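Local coordinates for hypothetical protein RPA3614 (PDB 2HHG) that is of unknown function but belongs to the rhodanese-like family, and so may act as a thiosulfate-cyanide sulfurtransferase, at residues S19-L24 with R98-A103; A31-G36 with G55-S60; F61-G66 with P81-D86; K104-Q107 with P113-H116. One frame throughout, in Å; residues are numbered along the deposited sequence.

Contact 1: residues S19-L24 with R98-A103; sequences SSIETL and RSALAA. With NA (sodium ion), chain C; PO4 (phosphate ion), chain B.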
loop_
_atom_site.group_PDB
_atom_site.type_symbol
_atom_site.label_atom_id
_atom_site.label_comp_id
_atom_site.label_asym_id
_atom_site.label_seq_id
_atom_site.Cartn_x
_atom_site.Cartn_y
_atom_site.Cartn_z
ATOM N N SER A 19 1.361 8.089 -11.904
ATOM C CA SER A 19 2.374 8.951 -12.507
ATOM C C SER A 19 3.196 9.738 -11.485
ATOM O O SER A 19 4.173 10.400 -11.843
ATOM C CB SER A 19 1.730 9.900 -13.518
ATOM O OG SER A 19 0.880 10.815 -12.864
ATOM N N SER A 20 2.799 9.655 -10.217
ATOM C CA SER A 20 3.443 10.387 -9.129
ATOM C C SER A 20 4.233 9.481 -8.185
ATOM O O SER A 20 5.005 9.977 -7.367
ATOM C CB SER A 20 2.386 11.145 -8.314
ATOM O OG SER A 20 1.811 12.208 -9.056
ATOM N N ILE A 21 4.020 8.168 -8.275
ATOM C CA ILE A 21 4.602 7.235 -7.313
ATOM C C ILE A 21 5.477 6.164 -7.954
ATOM O O ILE A 21 5.379 5.899 -9.150
ATOM C CB ILE A 21 3.504 6.537 -6.461
ATOM C CG1 ILE A 21 2.700 5.554 -7.328
ATOM C CG2 ILE A 21 2.616 7.571 -5.765
ATOM C CD1 ILE A 21 1.591 4.821 -6.587
ATOM N N GLU A 22 6.319 5.551 -7.131
ATOM C CA GLU A 22 7.077 4.377 -7.529
ATOM C C GLU A 22 6.185 3.143 -7.541
ATOM O O GLU A 22 5.632 2.752 -6.500
ATOM C CB GLU A 22 8.249 4.149 -6.575
ATOM C CG GLU A 22 9.001 2.849 -6.866
ATOM C CD GLU A 22 10.150 2.555 -5.916
ATOM O OE1 GLU A 22 10.469 3.395 -5.053
ATOM O OE2 GLU A 22 10.743 1.467 -6.050
ATOM N N THR A 23 6.059 2.525 -8.711
ATOM C CA THR A 23 5.470 1.201 -8.803
ATOM C C THR A 23 6.614 0.206 -8.835
ATOM O O THR A 23 7.395 0.130 -9.797
ATOM C CB THR A 23 4.548 1.031 -10.023
ATOM O OG1 THR A 23 3.441 1.929 -9.898
ATOM C CG2 THR A 23 4.001 -0.391 -10.090
ATOM N N LEU A 24 6.721 -0.533 -7.747
ATOM C CA LEU A 24 7.749 -1.524 -7.582
ATOM C C LEU A 24 7.248 -2.811 -8.230
ATOM O O LEU A 24 6.152 -3.271 -7.910
ATOM C CB LEU A 24 7.965 -1.693 -6.080
ATOM C CG LEU A 24 9.058 -2.559 -5.488
ATOM C CD1 LEU A 24 10.439 -2.106 -5.934
ATOM C CD2 LEU A 24 8.934 -2.500 -3.974
ATOM N N ARG A 98 -5.904 -0.008 -4.928
ATOM C CA ARG A 98 -6.025 0.716 -3.659
ATOM C C ARG A 98 -4.663 1.192 -3.183
ATOM O O ARG A 98 -4.531 2.287 -2.641
ATOM C CB ARG A 98 -6.654 -0.157 -2.568
ATOM C CG ARG A 98 -8.165 -0.244 -2.597
ATOM C CD ARG A 98 -8.658 -1.309 -1.626
ATOM N NE ARG A 98 -8.313 -2.646 -2.101
ATOM C CZ ARG A 98 -8.354 -3.764 -1.382
ATOM N NH1 ARG A 98 -8.683 -3.741 -0.096
ATOM N NH2 ARG A 98 -8.030 -4.916 -1.956
ATOM N N SER A 99 -3.648 0.352 -3.367
ATOM C CA SER A 99 -2.318 0.698 -2.872
ATOM C C SER A 99 -1.666 1.840 -3.640
ATOM O O SER A 99 -0.860 2.577 -3.073
ATOM C CB SER A 99 -1.404 -0.522 -2.811
ATOM O OG SER A 99 -1.314 -1.156 -4.064
ATOM N N ALA A 100 -2.007 1.999 -4.919
ATOM C CA ALA A 100 -1.550 3.175 -5.663
ATOM C C ALA A 100 -2.162 4.431 -5.047
ATOM O O ALA A 100 -1.472 5.430 -4.819
ATOM C CB ALA A 100 -1.904 3.069 -7.135
ATOM N N LEU A 101 -3.462 4.383 -4.766
ATOM C CA LEU A 101 -4.125 5.527 -4.140
ATOM C C LEU A 101 -3.560 5.797 -2.754
ATOM O O LEU A 101 -3.333 6.943 -2.391
ATOM C CB LEU A 101 -5.641 5.332 -4.070
ATOM C CG LEU A 101 -6.376 5.105 -5.391
ATOM C CD1 LEU A 101 -7.867 5.146 -5.135
ATOM C CD2 LEU A 101 -5.980 6.127 -6.460
ATOM N N ALA A 102 -3.308 4.737 -1.989
ATOM C CA ALA A 102 -2.777 4.876 -0.631
ATOM C C ALA A 102 -1.380 5.485 -0.629
ATOM O O ALA A 102 -1.087 6.376 0.162
ATOM C CB ALA A 102 -2.763 3.539 0.079
ATOM N N ALA A 103 -0.511 5.002 -1.518
ATOM C CA ALA A 103 0.838 5.555 -1.642
ATOM C C ALA A 103 0.790 7.032 -2.017
ATOM O O ALA A 103 1.526 7.842 -1.457
ATOM C CB ALA A 103 1.648 4.764 -2.659
HETATM NA NA NA C . 4.787 5.360 -11.338
HETATM P P PO4 B . -7.436 -3.683 -5.648
HETATM O O1 PO4 B . -6.373 -3.624 -6.694
HETATM O O2 PO4 B . -7.491 -2.404 -4.877
HETATM O O3 PO4 B . -8.760 -3.900 -6.365
HETATM O O4 PO4 B . -7.199 -4.838 -4.716
HETATM O O HOH W 1 3.116 3.713 -11.647
HETATM O O HOH W 2 6.732 3.877 -11.222
#
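Ile21 meets helix 97-109 with a single methyl. Its CD1 drops between Ala100 and Ala103, neighbours across one turn of the helix, and lies 3.9 Å from CB of Ala100 and the same distance from CB of Ala103. The nearest atom of all is a backbone one, Ala100 O, at 3.6 Å from Ile21 CD1. CG1 is tucked between the backbone N and the carbonyl carbon (chi1 70°), and from there the chain runs on fully extended, which carries CD1 to the helix. The small side chains of Ala100 and Ala103 let that methyl come near the helix backbone; Leu14 and Asn18 of helix 10-18 also reach Ala100, and His116 packs against both Ile21 and Ala100.

The other side of Ile21 is polar. Its carbonyl O holds the sodium ion at 2.3 Å, with Asn18 O and two waters as further ligands, and one of those waters accepts a bond from Thr23 N at 2.9 Å. At the start of the helix segment, Arg98 grips a phosphate: its backbone N and its NE both donate to phosphate O2, and NH2 meets O4 at 2.9 Å almost in line (176°). Leu97 N adds another bond. An anion held at a helix start by backbone N-H groups and an arginine is consistent with the rhodanese active-site loop, although this phosphate probably came from the crystallisation liquor. Between the segments themselves there is van der Waals packing of one methyl on two alanine methyls and a backbone carbonyl; the contact supplies no directional bond, while Ile21 O serves the metal.

Contact 2: residues A31-G36 with G55-S60; sequences ALHKSG and GKIPGS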
loop_
_atom_site.group_PDB
_atom_site.type_symbol
_atom_site.label_atom_id
_atom_site.label_comp_id
_atom_site.label_asym_id
_atom_site.label_seq_id
_atom_site.Cartn_x
_atom_site.Cartn_y
_atom_site.Cartn_z
ATOM N N ALA A 31 12.306 -9.641 -4.126
ATOM C CA ALA A 31 13.748 -9.609 -3.874
ATOM C C ALA A 31 14.079 -8.721 -2.680
ATOM O O ALA A 31 14.917 -9.072 -1.855
ATOM C CB ALA A 31 14.517 -9.156 -5.107
ATOM N N LEU A 32 13.400 -7.576 -2.584
ATOM C CA LEU A 32 13.565 -6.666 -1.453
ATOM C C LEU A 32 13.234 -7.365 -0.133
ATOM O O LEU A 32 13.960 -7.248 0.852
ATOM C CB LEU A 32 12.683 -5.423 -1.635
ATOM C CG LEU A 32 12.743 -4.348 -0.545
ATOM C CD1 LEU A 32 14.148 -3.764 -0.438
ATOM C CD2 LEU A 32 11.725 -3.249 -0.823
ATOM N N HIS A 33 12.116 -8.079 -0.115
ATOM C CA HIS A 33 11.697 -8.810 1.070
ATOM C C HIS A 33 12.726 -9.872 1.469
ATOM O O HIS A 33 13.076 -9.991 2.639
ATOM C CB HIS A 33 10.336 -9.447 0.822
ATOM C CG HIS A 33 9.745 -10.098 2.028
ATOM N ND1 HIS A 33 10.019 -11.403 2.376
ATOM C CD2 HIS A 33 8.887 -9.626 2.961
ATOM C CE1 HIS A 33 9.355 -11.707 3.476
ATOM N NE2 HIS A 33 8.655 -10.648 3.849
ATOM N N LYS A 34 13.207 -10.635 0.493
ATOM C CA LYS A 34 14.197 -11.677 0.756
ATOM C C LYS A 34 15.527 -11.133 1.276
ATOM O O LYS A 34 16.243 -11.826 2.005
ATOM C CB LYS A 34 14.417 -12.545 -0.481
ATOM C CG LYS A 34 13.209 -13.394 -0.825
ATOM C CD LYS A 34 13.415 -14.117 -2.135
ATOM C CE LYS A 34 12.234 -15.002 -2.472
ATOM N NZ LYS A 34 12.403 -15.638 -3.805
ATOM N N SER A 35 15.845 -9.890 0.921
ATOM C CA SER A 35 17.087 -9.259 1.362
ATOM C C SER A 35 17.032 -8.872 2.843
ATOM O O SER A 35 18.060 -8.520 3.433
ATOM C CB SER A 35 17.414 -8.033 0.496
ATOM O OG SER A 35 16.595 -6.929 0.836
ATOM N N GLY A 36 15.835 -8.928 3.426
ATOM C CA GLY A 36 15.610 -8.540 4.818
ATOM C C GLY A 36 14.844 -7.233 4.939
ATOM O O GLY A 36 14.502 -6.809 6.046
ATOM N N GLY A 55 -3.878 -14.872 3.221
ATOM C CA GLY A 55 -2.569 -14.724 3.850
ATOM C C GLY A 55 -1.981 -13.350 3.577
ATOM O O GLY A 55 -2.659 -12.471 3.028
ATOM N N LYS A 56 -0.714 -13.171 3.949
ATOM C CA LYS A 56 -0.059 -11.869 3.889
ATOM C C LYS A 56 1.444 -11.992 3.642
ATOM O O LYS A 56 2.031 -13.084 3.726
ATOM C CB LYS A 56 -0.304 -11.105 5.195
ATOM C CG LYS A 56 0.319 -11.750 6.427
ATOM C CD LYS A 56 -0.031 -10.963 7.668
ATOM C CE LYS A 56 0.355 -11.725 8.918
ATOM N NZ LYS A 56 0.038 -10.956 10.148
ATOM N N ILE A 57 2.071 -10.862 3.343
ATOM C CA ILE A 57 3.516 -10.801 3.225
ATOM C C ILE A 57 4.105 -10.854 4.639
ATOM O O ILE A 57 3.717 -10.067 5.499
ATOM C CB ILE A 57 3.939 -9.527 2.471
ATOM C CG1 ILE A 57 3.433 -9.598 1.025
ATOM C CG2 ILE A 57 5.446 -9.355 2.514
ATOM C CD1 ILE A 57 3.701 -8.354 0.188
ATOM N N PRO A 58 5.015 -11.812 4.903
ATOM C CA PRO A 58 5.572 -11.931 6.248
ATOM C C PRO A 58 6.207 -10.641 6.739
ATOM O O PRO A 58 6.931 -9.970 6.003
ATOM C CB PRO A 58 6.621 -13.041 6.095
ATOM C CG PRO A 58 6.137 -13.855 4.947
ATOM C CD PRO A 58 5.545 -12.852 4.002
ATOM N N GLY A 59 5.900 -10.287 7.978
ATOM C CA GLY A 59 6.495 -9.115 8.592
ATOM C C GLY A 59 5.836 -7.805 8.192
ATOM O O GLY A 59 6.271 -6.743 8.630
ATOM N N SER A 60 4.791 -7.865 7.364
ATOM C CA SER A 60 4.086 -6.646 6.963
ATOM C C SER A 60 3.301 -6.045 8.125
ATOM O O SER A 60 2.912 -6.748 9.060
ATOM C CB SER A 60 3.167 -6.912 5.772
ATOM O OG SER A 60 2.171 -7.851 6.104
#
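His33 points its imidazole from helix 26-34 at the turn around Pro58, and it is the residue of 31-36 that carries the contact. Just before it, Leu32 turns instead to Val40, and its carbonyl O receives the hydroxyl of Ser35. At His33 itself CG is anti to the backbone N (chi1 -174°), which carries the ring out toward the turn, and NE2 donates to Pro58 O at 2.8 Å. The bond is nearly straight (163°) and lies in the ring plane, though the donor sits 21° off the plane of the carbonyl. CD2 of the same ring rests 3.5 Å from Ile57 CG2, an oblique approach, and NE2 is 3.8 Å from Pro58 CD. Hydrogen bond and apolar contacts together should limit how the imidazole can rotate. Further on, Gly36 closes the helix in a Schellman motif.

The acceptor belongs to a type II beta turn from Ile57 to Ser60, with Gly59 at positive phi; Ile57 O takes both N and OG of Ser60. Ile42 of strand 40-44 and Pro130 also touch His33. The turn, just ahead of edge strand 61-62, meets helix 26-34 through His33 and helix 120-126 through Ile57, which packs on Phe121 and Trp124.

Contact 3: residues F61-G66 with P81-D86; sequences FSCTRG and PIFQED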
loop_
_atom_site.group_PDB
_atom_site.type_symbol
_atom_site.label_atom_id
_atom_site.label_comp_id
_atom_site.label_asym_id
_atom_site.label_seq_id
_atom_site.Cartn_x
_atom_site.Cartn_y
_atom_site.Cartn_z
ATOM N N PHE A 61 3.083 -4.737 8.047
ATOM C CA PHE A 61 2.321 -4.000 9.036
ATOM C C PHE A 61 0.927 -3.725 8.477
ATOM O O PHE A 61 0.789 -3.177 7.380
ATOM C CB PHE A 61 3.047 -2.692 9.370
ATOM C CG PHE A 61 2.337 -1.850 10.394
ATOM C CD1 PHE A 61 2.386 -2.189 11.741
ATOM C CD2 PHE A 61 1.614 -0.721 10.012
ATOM C CE1 PHE A 61 1.719 -1.419 12.693
ATOM C CE2 PHE A 61 0.946 0.058 10.967
ATOM C CZ PHE A 61 0.999 -0.297 12.304
ATOM N N SER A 62 -0.106 -4.113 9.219
ATOM C CA SER A 62 -1.482 -3.932 8.761
ATOM C C SER A 62 -2.029 -2.575 9.156
ATOM O O SER A 62 -2.129 -2.254 10.337
ATOM C CB SER A 62 -2.397 -5.035 9.314
ATOM O OG SER A 62 -3.774 -4.732 9.111
ATOM N N CYS A 63 -2.393 -1.791 8.151
ATOM C CA CYS A 63 -3.139 -0.563 8.365
ATOM C C CYS A 63 -4.126 -0.459 7.226
ATOM O O CYS A 63 -3.737 -0.260 6.077
ATOM C CB CYS A 63 -2.238 0.678 8.381
ATOM S SG CYS A 63 -3.175 2.219 8.606
ATOM N N THR A 64 -5.407 -0.628 7.531
ATOM C CA THR A 64 -6.408 -0.576 6.465
ATOM C C THR A 64 -6.371 0.790 5.778
ATOM O O THR A 64 -6.062 1.813 6.400
ATOM C CB THR A 64 -7.829 -0.901 6.956
ATOM O OG1 THR A 64 -8.258 0.098 7.891
ATOM C CG2 THR A 64 -7.892 -2.283 7.605
ATOM N N ARG A 65 -6.663 0.805 4.484
ATOM C CA ARG A 65 -6.534 2.032 3.722
ATOM C C ARG A 65 -7.353 3.164 4.338
ATOM O O ARG A 65 -6.898 4.308 4.390
ATOM C CB ARG A 65 -6.906 1.818 2.255
ATOM C CG ARG A 65 -6.877 3.108 1.456
ATOM C CD ARG A 65 -7.004 2.921 -0.061
ATOM N NE ARG A 65 -7.166 4.254 -0.646
ATOM C CZ ARG A 65 -8.291 4.747 -1.156
ATOM N NH1 ARG A 65 -9.371 3.990 -1.303
ATOM N NH2 ARG A 65 -8.323 6.005 -1.571
ATOM N N GLY A 66 -8.540 2.834 4.840
ATOM C CA GLY A 66 -9.440 3.838 5.386
ATOM C C GLY A 66 -8.975 4.494 6.671
ATOM O O GLY A 66 -9.529 5.522 7.065
ATOM N N PRO A 81 3.616 5.272 15.677
ATOM C CA PRO A 81 5.005 5.701 15.532
ATOM C C PRO A 81 5.771 5.061 14.387
ATOM O O PRO A 81 6.761 5.639 13.936
ATOM C CB PRO A 81 5.645 5.313 16.869
ATOM C CG PRO A 81 4.535 5.135 17.803
ATOM C CD PRO A 81 3.357 4.697 17.009
ATOM N N ILE A 82 5.336 3.890 13.922
ATOM C CA ILE A 82 5.987 3.241 12.782
ATOM C C ILE A 82 6.028 4.157 11.548
ATOM O O ILE A 82 6.991 4.127 10.786
ATOM C CB ILE A 82 5.351 1.858 12.451
ATOM C CG1 ILE A 82 6.241 1.061 11.489
ATOM C CG2 ILE A 82 3.921 2.000 11.905
ATOM C CD1 ILE A 82 5.851 -0.403 11.375
ATOM N N PHE A 83 5.005 4.994 11.383
ATOM C CA PHE A 83 4.937 5.896 10.234
ATOM C C PHE A 83 5.839 7.121 10.360
ATOM O O PHE A 83 5.909 7.929 9.441
ATOM C CB PHE A 83 3.493 6.317 9.960
ATOM C CG PHE A 83 2.671 5.242 9.322
ATOM C CD1 PHE A 83 3.015 4.739 8.065
ATOM C CD2 PHE A 83 1.551 4.725 9.970
ATOM C CE1 PHE A 83 2.254 3.742 7.466
ATOM C CE2 PHE A 83 0.784 3.730 9.371
ATOM C CZ PHE A 83 1.142 3.236 8.125
ATOM N N GLN A 84 6.513 7.261 11.496
ATOM C CA GLN A 84 7.471 8.346 11.681
ATOM C C GLN A 84 8.902 7.903 11.378
ATOM O O GLN A 84 9.822 8.724 11.361
ATOM C CB GLN A 84 7.358 8.915 13.097
ATOM C CG GLN A 84 6.222 9.922 13.241
ATOM C CD GLN A 84 6.577 11.273 12.661
ATOM O OE1 GLN A 84 6.097 11.656 11.591
ATOM N NE2 GLN A 84 7.431 12.006 13.363
ATOM N N GLU A 85 9.086 6.611 11.120
ATOM C CA GLU A 85 10.416 6.047 10.901
ATOM C C GLU A 85 11.032 6.495 9.585
ATOM O O GLU A 85 10.332 6.716 8.595
ATOM C CB GLU A 85 10.378 4.523 10.989
ATOM C CG GLU A 85 10.058 4.039 12.396
ATOM C CD GLU A 85 10.043 2.534 12.540
ATOM O OE1 GLU A 85 10.397 1.821 11.579
ATOM O OE2 GLU A 85 9.660 2.065 13.630
ATOM N N ASP A 86 12.356 6.614 9.599
ATOM C CA ASP A 86 13.144 7.054 8.461
ATOM C C ASP A 86 13.379 5.874 7.511
ATOM O O ASP A 86 14.498 5.365 7.388
ATOM C CB ASP A 86 14.467 7.634 8.986
ATOM C CG ASP A 86 15.384 8.131 7.882
ATOM O OD1 ASP A 86 14.882 8.691 6.886
ATOM O OD2 ASP A 86 16.616 7.966 8.026
#
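Phe61 lies along Ile82, and its ring can be followed outward over that side chain. CB is 4.1 Å from Ile82 CD1, and CG and CD1 continue over the same methyl at 3.9 Å. Farther out the partner changes to the other branch: Phe61 CE2 and CZ are both 3.7 Å from Ile82 CG2. That methyl stands over one face of the ring, 19° off the normal, as a CH-pi contact. With CG anti to the backbone N (chi1 -180°), the phenyl extends from the strand far enough for both methyls of Ile82 to find it.

At CE2 the ring also reaches Phe83, whose CE2 is 4.0 Å from Phe61 CE2. The two phenyls form an offset edge-to-face pair, Phe61 turning its edge to the face of Phe83, with planes at 83° and centroids 5.9 Å apart. Cys63 CB lies 4.2 Å from Phe83 CZ, at the edge of that ring, and the Cys63 sulfur makes an oblique sulfur-aromatic contact.

Trp71 touches Phe61, Cys63 and Phe83, while Ile82 touches Val41 and Phe83 touches Val43 of strand 40-44. The 3-10 turn 81-84 thus packs beside edge strand 61-62, an apolar cluster on one side of the parallel sheet of this alpha/beta rhodanese-like fold.

Contact 4: residues K104-Q107 with P113-H116; sequences KTAQ and PVAH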
loop_
_atom_site.group_PDB
_atom_site.type_symbol
_atom_site.label_atom_id
_atom_site.label_comp_id
_atom_site.label_asym_id
_atom_site.label_seq_id
_atom_site.Cartn_x
_atom_site.Cartn_y
_atom_site.Cartn_z
ATOM N N LYS A 104 -0.096 7.382 -2.943
ATOM C CA LYS A 104 -0.255 8.774 -3.338
ATOM C C LYS A 104 -0.752 9.638 -2.171
ATOM O O LYS A 104 -0.234 10.733 -1.948
ATOM C CB LYS A 104 -1.183 8.870 -4.546
ATOM C CG LYS A 104 -1.435 10.290 -5.059
ATOM C CD LYS A 104 -0.158 11.003 -5.494
ATOM C CE LYS A 104 -0.462 12.223 -6.351
ATOM N NZ LYS A 104 -1.380 13.197 -5.712
ATOM N N THR A 105 -1.739 9.151 -1.425
ATOM C CA THR A 105 -2.208 9.865 -0.239
ATOM C C THR A 105 -1.066 10.103 0.752
ATOM O O THR A 105 -0.866 11.219 1.236
ATOM C CB THR A 105 -3.328 9.085 0.447
ATOM O OG1 THR A 105 -4.451 9.006 -0.439
ATOM C CG2 THR A 105 -3.750 9.746 1.757
ATOM N N ALA A 106 -0.315 9.049 1.044
ATOM C CA ALA A 106 0.785 9.150 1.994
ATOM C C ALA A 106 1.825 10.159 1.503
ATOM O O ALA A 106 2.298 11.003 2.264
ATOM C CB ALA A 106 1.410 7.790 2.214
ATOM N N GLN A 107 2.145 10.097 0.218
ATOM C CA GLN A 107 3.108 11.024 -0.361
ATOM C C GLN A 107 2.606 12.473 -0.294
ATOM O O GLN A 107 3.383 13.383 0.030
ATOM C CB GLN A 107 3.396 10.621 -1.798
ATOM C CG GLN A 107 4.583 11.332 -2.413
ATOM C CD GLN A 107 4.900 10.785 -3.774
ATOM O OE1 GLN A 107 4.301 11.188 -4.778
ATOM N NE2 GLN A 107 5.829 9.860 -3.826
ATOM N N PRO A 113 10.374 8.065 1.403
ATOM C CA PRO A 113 9.854 7.718 0.088
ATOM C C PRO A 113 8.778 6.639 0.195
ATOM O O PRO A 113 8.790 5.853 1.145
ATOM C CB PRO A 113 11.090 7.179 -0.633
ATOM C CG PRO A 113 11.917 6.583 0.447
ATOM C CD PRO A 113 11.626 7.346 1.706
ATOM N N VAL A 114 7.859 6.611 -0.766
ATOM C CA VAL A 114 6.809 5.600 -0.771
ATOM C C VAL A 114 6.780 4.864 -2.099
ATOM O O VAL A 114 7.276 5.366 -3.123
ATOM C CB VAL A 114 5.394 6.181 -0.472
ATOM C CG1 VAL A 114 5.376 6.972 0.828
ATOM C CG2 VAL A 114 4.898 7.044 -1.606
ATOM N N ALA A 115 6.178 3.681 -2.081
ATOM C CA ALA A 115 5.990 2.893 -3.280
ATOM C C ALA A 115 4.804 1.978 -3.076
ATOM O O ALA A 115 4.284 1.856 -1.967
ATOM C CB ALA A 115 7.242 2.084 -3.583
ATOM N N HIS A 116 4.369 1.330 -4.144
ATOM C CA HIS A 116 3.410 0.250 -4.007
ATOM C C HIS A 116 3.834 -0.920 -4.889
ATOM O O HIS A 116 4.689 -0.764 -5.764
ATOM C CB HIS A 116 1.971 0.724 -4.259
ATOM C CG HIS A 116 1.554 0.704 -5.692
ATOM N ND1 HIS A 116 2.223 1.378 -6.691
ATOM C CD2 HIS A 116 0.502 0.098 -6.285
ATOM C CE1 HIS A 116 1.608 1.171 -7.842
ATOM N NE2 HIS A 116 0.562 0.396 -7.622
#
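Val114 pushes both its methyls against helix 97-109, and most of the surface buried on the strand side belongs to it. CG2 is the closer branch: it lies 3.9 Å from Gln107 CB. CG1 sits 4.3 Å from Ala106 CB, a lighter touch on a residue whose CB also points at the strand. With chi1 at -54°, CG2 stands between the backbone N and the carbonyl carbon and CG1 beside the N, which sets CG2 on Gln107 and CG1 on Ala106. The backbones come nearest here too, with Gln107 CA and Val114 CA 6.6 Å apart.

This is packing inside a beta-alpha-beta crossover: strand 88-92, helix 97-109 and strand 114-117 follow one another in the chain, and the two strands are parallel neighbours in the sheet. Val114 and Ala106 both also meet Phe91 of strand 88-92, and Ala103, one turn earlier, continues the helix wall against Val114.

The looser side belongs to Lys104, Thr105 and Pro113; of Gln107, with CG anti to its backbone N, just the outer part of the chain runs on past Val114 toward Ser20. Lys104 points away from the strand segment and makes a salt bridge with Asp108 on its own helix, and Thr105 OG1 bonds back to Leu101 O. Just before Val114, Pro113, preceded by a cis peptide, lies exposed and faces away from the helix.

How the contacts relate
Contacts 1 and 4 lie only about 6 Å apart, centre to centre. Both use helix 97-109, and their strands 22-24 and 114-117 are neighbours in the sheet, probably bonded from Leu24 N to His116 O (2.8 Å). Contact 3, about 15 Å from contact 1 between centres, comes back to the same helix through Arg65, whose CD is 3.6 Å from Arg98 O. This brings the 61-66 segment close to the residue that holds the phosphate. Contact 2 stands farther off, about 18 Å between centres from contacts 1 and 4, yet Leu32 still meets Leu24 of contact 1. Along the chain, contacts 2 and 3 are both nested in the loop closed by contact 1.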